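Side-chain contacts in cytochrome P450 (Novosphingobium aromaticivorans, PDB 3OFT), which binds a haem, protoporphyrin IX with its iron, inside a single chain with the mostly helical fold of the cytochrome P450 family: residues A[12-16]-A[17-21]; A[51-54]-A[55-58]; A[120-123]-A[124-127]; A[126-129]-A[130-133]; A[189-192]-A[193-196]. All coordinates share one frame; numbering follows the deposited sequence.

Interaction 1: A[12-16]-A[17-21]; sequences VDFDI and FNPPG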
loop_
_atom_site.group_PDB
_atom_site.type_symbol
_atom_site.label_atom_id
_atom_site.label_comp_id
_atom_site.label_asym_id
_atom_site.label_seq_id
_atom_site.Cartn_x
_atom_site.Cartn_y
_atom_site.Cartn_z
ATOM N N VAL A 12 11.047 0.952 -24.181
ATOM C CA VAL A 12 10.362 -0.327 -23.934
ATOM C C VAL A 12 8.874 -0.131 -24.176
ATOM O O VAL A 12 8.407 0.985 -24.250
ATOM C CB VAL A 12 10.570 -0.873 -22.494
ATOM C CG1 VAL A 12 12.035 -1.127 -22.192
ATOM C CG2 VAL A 12 9.953 0.080 -21.443
ATOM N N ASP A 13 8.111 -1.209 -24.269
ATOM C CA ASP A 13 6.672 -1.041 -24.343
ATOM C C ASP A 13 5.951 -1.561 -23.081
ATOM O O ASP A 13 4.708 -1.662 -23.046
ATOM C CB ASP A 13 6.154 -1.704 -25.612
ATOM C CG ASP A 13 6.311 -3.203 -25.579
ATOM O OD1 ASP A 13 5.726 -3.890 -26.455
ATOM O OD2 ASP A 13 7.033 -3.703 -24.688
ATOM N N PHE A 14 6.724 -1.878 -22.053
ATOM C CA PHE A 14 6.211 -2.275 -20.723
ATOM C C PHE A 14 4.943 -1.544 -20.262
ATOM O O PHE A 14 4.972 -0.326 -20.077
ATOM C CB PHE A 14 7.323 -2.075 -19.687
ATOM C CG PHE A 14 7.146 -2.872 -18.419
ATOM C CD1 PHE A 14 7.704 -4.158 -18.298
ATOM C CD2 PHE A 14 6.470 -2.326 -17.328
ATOM C CE1 PHE A 14 7.580 -4.878 -17.121
ATOM C CE2 PHE A 14 6.303 -3.065 -16.144
ATOM C CZ PHE A 14 6.899 -4.341 -16.041
ATOM N N ASP A 15 3.843 -2.292 -20.067
ATOM C CA ASP A 15 2.578 -1.761 -19.566
ATOM C C ASP A 15 2.502 -1.980 -18.052
ATOM O O ASP A 15 2.323 -3.109 -17.601
ATOM C CB ASP A 15 1.404 -2.485 -20.234
ATOM C CG ASP A 15 0.044 -2.051 -19.701
ATOM O OD1 ASP A 15 -0.935 -2.647 -20.201
ATOM O OD2 ASP A 15 -0.094 -1.160 -18.802
ATOM N N ILE A 16 2.615 -0.903 -17.275
ATOM C CA ILE A 16 2.602 -1.020 -15.805
ATOM C C ILE A 16 1.322 -1.611 -15.191
ATOM O O ILE A 16 1.349 -2.173 -14.068
ATOM C CB ILE A 16 2.982 0.330 -15.154
ATOM C CG1 ILE A 16 1.911 1.380 -15.496
ATOM C CG2 ILE A 16 4.422 0.677 -15.589
ATOM C CD1 ILE A 16 2.332 2.850 -15.337
ATOM N N PHE A 17 0.221 -1.539 -15.931
ATOM C CA PHE A 17 -1.039 -2.129 -15.504
ATOM C C PHE A 17 -1.127 -3.634 -15.758
ATOM O O PHE A 17 -1.919 -4.306 -15.112
ATOM C CB PHE A 17 -2.250 -1.370 -16.096
ATOM C CG PHE A 17 -2.314 0.070 -15.662
ATOM C CD1 PHE A 17 -2.690 0.403 -14.366
ATOM C CD2 PHE A 17 -1.965 1.099 -16.542
ATOM C CE1 PHE A 17 -2.751 1.738 -13.951
ATOM C CE2 PHE A 17 -2.012 2.443 -16.131
ATOM C CZ PHE A 17 -2.410 2.766 -14.842
ATOM N N ASN A 18 -0.357 -4.157 -16.712
ATOM C CA ASN A 18 -0.302 -5.603 -16.921
ATOM C C ASN A 18 1.081 -6.064 -17.364
ATOM O O ASN A 18 1.296 -6.387 -18.533
ATOM C CB ASN A 18 -1.457 -6.191 -17.779
ATOM C CG ASN A 18 -2.128 -5.181 -18.689
ATOM O OD1 ASN A 18 -2.915 -4.333 -18.253
ATOM N ND2 ASN A 18 -1.860 -5.298 -19.985
ATOM N N PRO A 19 2.048 -6.061 -16.431
ATOM C CA PRO A 19 3.378 -6.536 -16.806
ATOM C C PRO A 19 3.319 -7.998 -17.308
ATOM O O PRO A 19 2.526 -8.804 -16.801
ATOM C CB PRO A 19 4.173 -6.406 -15.507
ATOM C CG PRO A 19 3.447 -5.322 -14.724
ATOM C CD PRO A 19 2.000 -5.555 -15.045
ATOM N N PRO A 20 4.094 -8.327 -18.350
ATOM C CA PRO A 20 4.050 -9.709 -18.878
ATOM C C PRO A 20 4.361 -10.763 -17.796
ATOM O O PRO A 20 5.350 -10.637 -17.085
ATOM C CB PRO A 20 5.133 -9.677 -19.960
ATOM C CG PRO A 20 4.998 -8.218 -20.498
ATOM C CD PRO A 20 4.908 -7.441 -19.204
ATOM N N GLY A 21 3.506 -11.769 -17.652
ATOM C CA GLY A 21 3.708 -12.784 -16.605
ATOM C C GLY A 21 3.252 -12.358 -15.207
ATOM O O GLY A 21 3.381 -13.138 -14.257
#

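Interaction 2: A[51-54]-A[55-58]; sequences AARG and DVVR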
loop_
_atom_site.group_PDB
_atom_site.type_symbol
_atom_site.label_atom_id
_atom_site.label_comp_id
_atom_site.label_asym_id
_atom_site.label_seq_id
_atom_site.Cartn_x
_atom_site.Cartn_y
_atom_site.Cartn_z
ATOM N N ALA A 51 11.607 3.845 -13.557
ATOM C CA ALA A 51 12.890 3.628 -12.887
ATOM C C ALA A 51 13.059 2.111 -12.744
ATOM O O ALA A 51 12.162 1.455 -12.247
ATOM C CB ALA A 51 12.920 4.313 -11.555
ATOM N N ALA A 52 14.196 1.568 -13.197
ATOM C CA ALA A 52 14.334 0.136 -13.413
ATOM C C ALA A 52 15.588 -0.448 -12.771
ATOM O O ALA A 52 16.044 -1.521 -13.148
ATOM C CB ALA A 52 14.280 -0.182 -14.921
ATOM N N ARG A 53 16.146 0.273 -11.818
ATOM C CA ARG A 53 17.271 -0.244 -11.021
ATOM C C ARG A 53 17.172 0.385 -9.665
ATOM O O ARG A 53 16.746 1.553 -9.526
ATOM C CB ARG A 53 18.610 0.144 -11.660
ATOM C CG ARG A 53 19.849 -0.559 -11.041
ATOM C CD ARG A 53 21.021 0.435 -11.045
ATOM N NE ARG A 53 21.283 0.784 -12.410
ATOM C CZ ARG A 53 21.707 1.946 -12.876
ATOM N NH1 ARG A 53 21.975 2.989 -12.106
ATOM N NH2 ARG A 53 21.860 2.033 -14.166
ATOM N N GLY A 54 17.600 -0.370 -8.652
ATOM C CA GLY A 54 17.413 0.039 -7.271
ATOM C C GLY A 54 17.862 1.437 -6.936
ATOM O O GLY A 54 17.132 2.172 -6.293
ATOM N N ASP A 55 19.082 1.799 -7.316
ATOM C CA ASP A 55 19.606 3.109 -6.912
ATOM C C ASP A 55 18.842 4.271 -7.556
ATOM O O ASP A 55 18.693 5.320 -6.939
ATOM C CB ASP A 55 21.104 3.264 -7.225
ATOM C CG ASP A 55 21.418 3.059 -8.687
ATOM O OD1 ASP A 55 21.095 1.983 -9.206
ATOM O OD2 ASP A 55 22.000 3.956 -9.335
ATOM N N VAL A 56 18.336 4.058 -8.774
ATOM C CA VAL A 56 17.548 5.059 -9.497
ATOM C C VAL A 56 16.177 5.219 -8.841
ATOM O O VAL A 56 15.750 6.330 -8.572
ATOM C CB VAL A 56 17.425 4.691 -11.014
ATOM C CG1 VAL A 56 16.602 5.748 -11.756
ATOM C CG2 VAL A 56 18.844 4.596 -11.633
ATOM N N VAL A 57 15.515 4.094 -8.538
ATOM C CA VAL A 57 14.201 4.106 -7.835
ATOM C C VAL A 57 14.351 4.883 -6.578
ATOM O O VAL A 57 13.577 5.834 -6.300
ATOM C CB VAL A 57 13.716 2.678 -7.439
ATOM C CG1 VAL A 57 12.398 2.743 -6.569
ATOM C CG2 VAL A 57 13.440 1.862 -8.681
ATOM N N ARG A 58 15.368 4.504 -5.792
ATOM C CA ARG A 58 15.559 5.138 -4.486
ATOM C C ARG A 58 15.865 6.669 -4.575
ATOM O O ARG A 58 15.324 7.488 -3.786
ATOM C CB ARG A 58 16.644 4.388 -3.699
ATOM C CG ARG A 58 16.874 4.919 -2.335
ATOM C CD ARG A 58 15.767 4.508 -1.394
ATOM N NE ARG A 58 16.141 4.843 -0.010
ATOM C CZ ARG A 58 15.568 4.323 1.074
ATOM N NH1 ARG A 58 14.591 3.448 0.941
ATOM N NH2 ARG A 58 15.957 4.705 2.283
#

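Interaction 3: A[120-123]-A[124-127]; sequences VARK and LMES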
loop_
_atom_site.group_PDB
_atom_site.type_symbol
_atom_site.label_atom_id
_atom_site.label_comp_id
_atom_site.label_asym_id
_atom_site.label_seq_id
_atom_site.Cartn_x
_atom_site.Cartn_y
_atom_site.Cartn_z
ATOM N N VAL A 120 -10.331 -7.628 16.083
ATOM C CA VAL A 120 -10.925 -7.648 14.743
ATOM C C VAL A 120 -10.338 -8.788 13.888
ATOM O O VAL A 120 -11.093 -9.541 13.241
ATOM C CB VAL A 120 -10.697 -6.290 14.022
ATOM C CG1 VAL A 120 -10.952 -6.430 12.534
ATOM C CG2 VAL A 120 -11.591 -5.269 14.615
ATOM N N ALA A 121 -9.010 -8.911 13.876
ATOM C CA ALA A 121 -8.362 -10.011 13.138
ATOM C C ALA A 121 -8.809 -11.365 13.696
ATOM O O ALA A 121 -9.116 -12.298 12.935
ATOM C CB ALA A 121 -6.816 -9.876 13.191
ATOM N N ARG A 122 -8.903 -11.463 15.022
ATOM C CA ARG A 122 -9.298 -12.733 15.649
ATOM C C ARG A 122 -10.713 -13.138 15.296
ATOM O O ARG A 122 -10.976 -14.316 14.978
ATOM C CB ARG A 122 -9.099 -12.699 17.179
ATOM C CG ARG A 122 -9.633 -13.976 17.892
ATOM C CD ARG A 122 -9.288 -13.908 19.384
ATOM N NE ARG A 122 -9.453 -15.208 20.028
ATOM C CZ ARG A 122 -8.961 -15.513 21.228
ATOM N NH1 ARG A 122 -8.295 -14.605 21.935
ATOM N NH2 ARG A 122 -9.139 -16.728 21.725
ATOM N N LYS A 123 -11.633 -12.176 15.359
ATOM C CA LYS A 123 -13.033 -12.425 15.019
ATOM C C LYS A 123 -13.133 -12.921 13.567
ATOM O O LYS A 123 -13.897 -13.832 13.272
ATOM C CB LYS A 123 -13.869 -11.147 15.219
ATOM C CG LYS A 123 -15.375 -11.307 15.002
ATOM C CD LYS A 123 -16.111 -9.967 15.084
ATOM C CE LYS A 123 -17.643 -10.172 15.188
ATOM N NZ LYS A 123 -18.343 -8.918 15.610
ATOM N N LEU A 124 -12.363 -12.327 12.659
ATOM C CA LEU A 124 -12.464 -12.698 11.238
ATOM C C LEU A 124 -11.849 -14.074 10.965
ATOM O O LEU A 124 -12.434 -14.907 10.225
ATOM C CB LEU A 124 -11.834 -11.588 10.361
ATOM C CG LEU A 124 -11.937 -11.739 8.831
ATOM C CD1 LEU A 124 -13.360 -11.841 8.352
ATOM C CD2 LEU A 124 -11.219 -10.571 8.172
ATOM N N MET A 125 -10.684 -14.333 11.570
ATOM C CA MET A 125 -10.086 -15.653 11.546
ATOM C C MET A 125 -11.041 -16.737 12.060
ATOM O O MET A 125 -11.204 -17.819 11.431
ATOM C CB MET A 125 -8.764 -15.654 12.325
ATOM C CG MET A 125 -8.023 -16.949 12.338
ATOM S SD MET A 125 -8.613 -18.081 13.635
ATOM C CE MET A 125 -8.161 -17.136 15.120
ATOM N N GLU A 126 -11.640 -16.488 13.211
ATOM C CA GLU A 126 -12.571 -17.490 13.789
ATOM C C GLU A 126 -13.819 -17.801 12.961
ATOM O O GLU A 126 -14.346 -18.898 13.028
ATOM C CB GLU A 126 -12.972 -17.094 15.189
ATOM C CG GLU A 126 -11.846 -17.311 16.203
ATOM C CD GLU A 126 -12.176 -16.670 17.549
ATOM O OE1 GLU A 126 -13.211 -15.967 17.650
ATOM O OE2 GLU A 126 -11.381 -16.854 18.491
ATOM N N SER A 127 -14.294 -16.820 12.203
ATOM C CA SER A 127 -15.400 -16.989 11.276
ATOM C C SER A 127 -15.007 -17.925 10.111
ATOM O O SER A 127 -15.874 -18.618 9.576
ATOM C CB SER A 127 -15.871 -15.623 10.749
ATOM O OG SER A 127 -15.106 -15.192 9.621
#

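Interaction 4: A[126-129]-A[130-133]; sequences ESLR and PRGS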
loop_
_atom_site.group_PDB
_atom_site.type_symbol
_atom_site.label_atom_id
_atom_site.label_comp_id
_atom_site.label_asym_id
_atom_site.label_seq_id
_atom_site.Cartn_x
_atom_site.Cartn_y
_atom_site.Cartn_z
ATOM N N GLU A 126 -11.640 -16.488 13.211
ATOM C CA GLU A 126 -12.571 -17.490 13.789
ATOM C C GLU A 126 -13.819 -17.801 12.961
ATOM O O GLU A 126 -14.346 -18.898 13.028
ATOM C CB GLU A 126 -12.972 -17.094 15.189
ATOM C CG GLU A 126 -11.846 -17.311 16.203
ATOM C CD GLU A 126 -12.176 -16.670 17.549
ATOM O OE1 GLU A 126 -13.211 -15.967 17.650
ATOM O OE2 GLU A 126 -11.381 -16.854 18.491
ATOM N N SER A 127 -14.294 -16.820 12.203
ATOM C CA SER A 127 -15.400 -16.989 11.276
ATOM C C SER A 127 -15.007 -17.925 10.111
ATOM O O SER A 127 -15.874 -18.618 9.576
ATOM C CB SER A 127 -15.871 -15.623 10.749
ATOM O OG SER A 127 -15.106 -15.192 9.621
ATOM N N LEU A 128 -13.721 -17.963 9.730
ATOM C CA LEU A 128 -13.301 -18.803 8.612
ATOM C C LEU A 128 -12.803 -20.191 9.012
ATOM O O LEU A 128 -12.980 -21.160 8.261
ATOM C CB LEU A 128 -12.210 -18.113 7.763
ATOM C CG LEU A 128 -12.526 -16.725 7.226
ATOM C CD1 LEU A 128 -11.231 -16.200 6.551
ATOM C CD2 LEU A 128 -13.713 -16.782 6.248
ATOM N N ARG A 129 -12.212 -20.291 10.196
ATOM C CA ARG A 129 -11.566 -21.548 10.649
ATOM C C ARG A 129 -12.404 -22.853 10.467
ATOM O O ARG A 129 -11.857 -23.866 10.015
ATOM C CB ARG A 129 -11.088 -21.420 12.114
ATOM C CG ARG A 129 -10.247 -22.632 12.620
ATOM C CD ARG A 129 -9.651 -22.373 13.994
ATOM N NE ARG A 129 -10.661 -21.943 14.955
ATOM C CZ ARG A 129 -10.435 -21.194 16.034
ATOM N NH1 ARG A 129 -9.214 -20.724 16.330
ATOM N NH2 ARG A 129 -11.459 -20.904 16.833
ATOM N N PRO A 130 -13.702 -22.858 10.839
ATOM C CA PRO A 130 -14.451 -24.136 10.755
ATOM C C PRO A 130 -14.655 -24.711 9.332
ATOM O O PRO A 130 -14.949 -25.896 9.164
ATOM C CB PRO A 130 -15.822 -23.774 11.310
ATOM C CG PRO A 130 -15.594 -22.527 12.155
ATOM C CD PRO A 130 -14.509 -21.784 11.474
ATOM N N ARG A 131 -14.507 -23.877 8.313
ATOM C CA ARG A 131 -14.692 -24.339 6.921
ATOM C C ARG A 131 -13.671 -25.361 6.389
ATOM O O ARG A 131 -14.001 -26.178 5.513
ATOM C CB ARG A 131 -14.733 -23.133 5.977
ATOM C CG ARG A 131 -15.899 -22.214 6.234
ATOM C CD ARG A 131 -15.836 -20.880 5.481
ATOM N NE ARG A 131 -15.422 -21.007 4.073
ATOM C CZ ARG A 131 -15.228 -19.959 3.266
ATOM N NH1 ARG A 131 -15.441 -18.732 3.720
ATOM N NH2 ARG A 131 -14.860 -20.132 2.001
ATOM N N GLY A 132 -12.421 -25.260 6.849
ATOM C CA GLY A 132 -11.327 -26.056 6.288
ATOM C C GLY A 132 -10.765 -25.569 4.970
ATOM O O GLY A 132 -9.872 -26.189 4.402
ATOM N N SER A 133 -11.295 -24.453 4.469
ATOM C CA SER A 133 -10.790 -23.836 3.275
ATOM C C SER A 133 -11.304 -22.408 3.170
ATOM O O SER A 133 -12.292 -22.040 3.799
ATOM C CB SER A 133 -11.218 -24.625 2.037
ATOM O OG SER A 133 -12.593 -24.481 1.835
#

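Interaction 5: A[189-192]-A[193-196]; sequences YLWP and FIEK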
loop_
_atom_site.group_PDB
_atom_site.type_symbol
_atom_site.label_atom_id
_atom_site.label_comp_id
_atom_site.label_asym_id
_atom_site.label_seq_id
_atom_site.Cartn_x
_atom_site.Cartn_y
_atom_site.Cartn_z
ATOM N N TYR A 189 -19.805 8.249 1.743
ATOM C CA TYR A 189 -19.554 7.295 2.828
ATOM C C TYR A 189 -18.877 7.900 4.071
ATOM O O TYR A 189 -19.264 7.612 5.218
ATOM C CB TYR A 189 -18.638 6.227 2.280
ATOM C CG TYR A 189 -18.321 5.107 3.217
ATOM C CD1 TYR A 189 -17.012 4.904 3.667
ATOM C CD2 TYR A 189 -19.312 4.225 3.630
ATOM C CE1 TYR A 189 -16.700 3.835 4.489
ATOM C CE2 TYR A 189 -19.007 3.142 4.461
ATOM C CZ TYR A 189 -17.691 2.960 4.882
ATOM O OH TYR A 189 -17.379 1.904 5.696
ATOM N N LEU A 190 -17.850 8.713 3.832
ATOM C CA LEU A 190 -17.070 9.337 4.887
ATOM C C LEU A 190 -17.788 10.523 5.529
ATOM O O LEU A 190 -17.547 10.824 6.702
ATOM C CB LEU A 190 -15.696 9.812 4.341
ATOM C CG LEU A 190 -14.762 8.640 3.931
ATOM C CD1 LEU A 190 -13.512 9.184 3.253
ATOM C CD2 LEU A 190 -14.393 7.692 5.128
ATOM N N TRP A 191 -18.601 11.240 4.754
ATOM C CA TRP A 191 -19.158 12.488 5.292
ATOM C C TRP A 191 -19.845 12.376 6.671
ATOM O O TRP A 191 -19.614 13.216 7.534
ATOM C CB TRP A 191 -20.037 13.285 4.290
ATOM C CG TRP A 191 -20.489 14.569 4.986
ATOM C CD1 TRP A 191 -21.763 14.874 5.421
ATOM C CD2 TRP A 191 -19.647 15.637 5.435
ATOM N NE1 TRP A 191 -21.751 16.086 6.083
ATOM C CE2 TRP A 191 -20.469 16.573 6.096
ATOM C CE3 TRP A 191 -18.269 15.907 5.319
ATOM C CZ2 TRP A 191 -19.968 17.742 6.636
ATOM C CZ3 TRP A 191 -17.777 17.064 5.845
ATOM C CH2 TRP A 191 -18.622 17.975 6.511
ATOM N N PRO A 192 -20.685 11.340 6.895
ATOM C CA PRO A 192 -21.315 11.355 8.232
ATOM C C PRO A 192 -20.297 11.277 9.388
ATOM O O PRO A 192 -20.496 11.905 10.444
ATOM C CB PRO A 192 -22.249 10.144 8.210
ATOM C CG PRO A 192 -22.497 9.850 6.760
ATOM C CD PRO A 192 -21.248 10.293 6.011
ATOM N N PHE A 193 -19.210 10.521 9.196
ATOM C CA PHE A 193 -18.167 10.419 10.220
ATOM C C PHE A 193 -17.450 11.741 10.487
ATOM O O PHE A 193 -17.191 12.088 11.645
ATOM C CB PHE A 193 -17.066 9.393 9.839
ATOM C CG PHE A 193 -17.580 8.090 9.270
ATOM C CD1 PHE A 193 -18.675 7.421 9.837
ATOM C CD2 PHE A 193 -16.931 7.509 8.164
ATOM C CE1 PHE A 193 -19.123 6.202 9.292
ATOM C CE2 PHE A 193 -17.347 6.261 7.643
ATOM C CZ PHE A 193 -18.464 5.622 8.199
ATOM N N ILE A 194 -17.046 12.411 9.402
ATOM C CA ILE A 194 -16.330 13.695 9.448
ATOM C C ILE A 194 -17.205 14.748 10.119
ATOM O O ILE A 194 -16.744 15.469 11.002
ATOM C CB ILE A 194 -15.946 14.174 7.994
ATOM C CG1 ILE A 194 -15.045 13.130 7.323
ATOM C CG2 ILE A 194 -15.282 15.574 8.015
ATOM C CD1 ILE A 194 -14.798 13.329 5.793
ATOM N N GLU A 195 -18.465 14.820 9.692
ATOM C CA GLU A 195 -19.391 15.816 10.217
ATOM C C GLU A 195 -19.457 15.679 11.731
ATOM O O GLU A 195 -19.322 16.665 12.450
ATOM C CB GLU A 195 -20.768 15.624 9.588
ATOM C CG GLU A 195 -21.838 16.562 10.100
ATOM C CD GLU A 195 -23.110 15.796 10.387
ATOM O OE1 GLU A 195 -23.175 15.122 11.458
ATOM O OE2 GLU A 195 -24.033 15.849 9.539
ATOM N N LYS A 196 -19.603 14.435 12.201
ATOM C CA LYS A 196 -19.722 14.145 13.630
ATOM C C LYS A 196 -18.453 14.490 14.390
ATOM O O LYS A 196 -18.529 15.097 15.458
ATOM C CB LYS A 196 -20.126 12.679 13.863
ATOM C CG LYS A 196 -20.420 12.307 15.326
ATOM C CD LYS A 196 -20.817 10.841 15.483
ATOM C CE LYS A 196 -22.126 10.520 14.742
ATOM N NZ LYS A 196 -22.517 9.071 14.904
HETATM O O HOH W 1 -23.040 12.441 11.325
#

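Interaction 1: A[12-16]-A[17-21]
Asp15 and Phe17 form an Asx turn: Phe17 N donates to Asp15 OD2 at 2.9 Å, approaching from above the carboxylate plane. With Asp15 CG anti to the backbone N (chi1 176°), the carboxylate is carried forward alongside the chain that follows. A type I beta turn from Asp15 to Asn18 is built on the same residues and closed by Asn18 N to Asp15 O, 3.0 Å. The hydrophobic side chains divide into two groups. Ile16 CG1 lies over one face of the Phe17 ring in a CH-pi contact, 4.3 Å from the centroid and offset toward the rim. Ile16 places CG1 between its own backbone N and carbonyl carbon (chi1 64°), alongside the ring, and the two side chains run the same way. Phe14, on the other hand, reaches past the turn and sets CZ against Pro19 CB at 3.5 Å, with Pro20 CD more distant. Asn45 ND2 gives OD2 of Asp15 a second partner. Around the turn, Phe14 and Pro19 meet Trp30 of helix 26-31, Ile16 rests on His48 and Ile50 of strand 48-51, and the Ile16 backbone is hydrogen-bonded to Gly382.

Interaction 2: A[51-54]-A[55-58]
The N-terminus of helix 54-62 is built here, with Arg53 at the N-cap position and Asp55, Val56 and Val57 in the first turn. Arg53 O receives Val57 N at 3.0 Å in a nearly straight bond (173°) and Val56 N in a weak one. The next bond, Arg58 N to Gly54 O, is also 3.0 Å. The Arg53 side chain, bent at its second and third torsions, curls forward over the first turn, and its NH1 forms a salt bridge with Asp55 OD2 at 2.9 Å. That oxygen offers its syn lone pair and lies in the guanidinium plane; the carboxylate is turned nearly coplanar with the guanidinium, 11° apart. Asp55 has CG between its backbone N and carbonyl carbon (chi1 57°), which keeps the acid beside the helix start. Val56 CG2 covers one face of the guanidinium, 3.6 Å from Arg53 NH1, so the charged group is flanked by a methyl as well as gripped at its edge. Before the cap, Ala51 CB packs against Val57 CG2 at 3.8 Å and Val56 CG1 at 4.0 Å. The buried Ala51 O has no partner in the model. A second acid holds the arginine, since NH2 forms a salt bridge with Asp294. Gly54 N is hydrogen-bonded to Asp314 OD2. Ala51 is hydrogen-bonded to Tyr305 in strand 303-307, and Val57 leans on Leu310 of helix 309-312, so the turn joins the sheet to the helix.

Interaction 3: A[120-123]-A[124-127]
Arg122 and Glu126 make an i to i+4 salt bridge on helix 107-128, one turn apart on the exposed side of a helix whose other side packs against its neighbours. The backbone is regular alpha helix: Leu124 N bonds to Val120 O, Met125 N to Ala121 O, Glu126 N to Arg122 O at 2.9 Å, and Ser127 N to Lys123 O. On this frame Arg122 runs out fully extended from CG to NE, and Glu126 leaves with CG beside its backbone N (chi1 -74°) and then straightens, which brings its carboxylate back across the arginine chain at a slant. Arg122 NE donates to Glu126 OE2 at 3.0 Å, with an N-H...O angle of 162°. The oxygen sits at the edge of the guanidinium, close to its plane, yet it is met from above the carboxylate plane, and the two flat groups stand 72° apart. The bond is therefore a single-pronged one through NE rather than a paired end-on fit. The aliphatic part of the arginine is used too: Arg122 CG lies 3.4 Å from the same OE2. The inward-facing residues join other helices. Ala121 meets Val357 and Met125 meets Trp362 on helix 348-365, while Val120 and Leu124 both touch Leu144 of helix 144-152. Met125, bent at its second and third torsions, folds CE back to 4.0 Å from Arg122 O. Near the end of the segment the Ser127 hydroxyl turns back onto the helix, OG donating to Leu124 O at 2.8 Å.

Interaction 4: A[126-129]-A[130-133]
Leu128 and Arg131 are joined both by a backbone bond and by their side chains where helix 107-128 gives way to a short 3-10 turn. The only hydrogen bond between the segments is Arg131 N to Leu128 O, 3.1 Å, with a donor angle of 153° and the donor above the carbonyl plane. The i to i+3 spacing is that of a 3-10 turn. Pro130 breaks the alpha pattern: it has no N-H to offer, and its CD stands 3.3 Å from Glu126 O, where an alpha helix would have placed a donor. The ring instead presents CD to this carbonyl. In the side-chain contact, Leu128 and Arg131 lie side by side and point the same way. Leu128, with CG beside its backbone N (chi1 -55°), sets CD2 3.6 Å from Arg131 NH1 in a van der Waals approach, and Arg131 CB lies 3.5 Å from Leu128 O. A bend at its third torsion turns the arginine's guanidinium alongside the leucine, and its charge is matched elsewhere, NH2 forming a salt bridge with Asp139. The chain then turns at Gly132, whose phi is positive (78°). As to the surroundings, Arg129 NH1 bonds to Gly365 O at the end of helix 348-365, while Arg129 O accepts Trp394 NE1 and Gly132 pairs with the Trp394 backbone in strand 386-394. Leu128 rests on Asp139 and Phe140 of helix 136-141, so the turn leads from the long helix into strand 133-135.

Interaction 5: A[189-192]-A[193-196]
The backbone is helix 179-199 with a kink at Pro192, whose N makes no bond to the turn before, and it goes on through Ile194 N to Leu190 O at 3.2 Å, Glu195 N to Trp191 O at 2.9 Å, and Lys196 N to Pro192 O. Four residues along, Tyr189 and Phe193 form a T-shaped pair: the edge of Phe193 is turned to the face of Tyr189, with centroids 5.5 Å apart and planes at 83°. Phe193 CE2 is the atom that reaches the tyrosine, above its plane and displaced toward the rim. Tyr189, with CG anti to its N (chi1 -177°), presents that face forward to the next turn. Tyr189 O covers one face of the Phe193 ring, 3.4 Å from Phe193 CE2, while Leu190 CD2 comes in at the ring's edge, 4.0 Å from Phe193 CD2. Elsewhere on the helix, the indole of Trp191 is covered over one face by Glu195 CB, 3.6 Å from Trp191 CE2, and Ile194 CG2 reaches Trp191 CZ3 at 3.6 Å. Phe149 of helix 144-152 touches Leu190 and Phe193, and helix 221-252 is met by Ile194. Tyr189 OH is bonded to Leu163 O. A water links Pro192 O and Glu195 OE1, donating to both. The contact thus has two characters: Tyr189, Leu190, Phe193 and Ile194 pack against neighbouring helices, whereas the partly exposed Trp191 bridges to a polar edge, where Glu195 is tied by water to the proline carbonyl while its CB covers the indole.

Each contact joins two adjoining segments of its own continuous stretch, so none closes a loop over distance and none cross or nest; only interactions 3 and 4 overlap, sharing Glu126 and Ser127 on helix 107-128. From the N terminus, interaction 1 closes a beta turn after strand 11-12, and interaction 2 starts helix 54-62 at the end of strand 48-51; their centres are about 17 Å apart, and both border the mixed sheet. Interactions 3 and 4 follow helix 107-128 to its end and into strand 133-135. Interaction 5, on helix 179-199, packs among helices 144-152, 160-171 and 221-252, across the chain's centre from interactions 1 and 2.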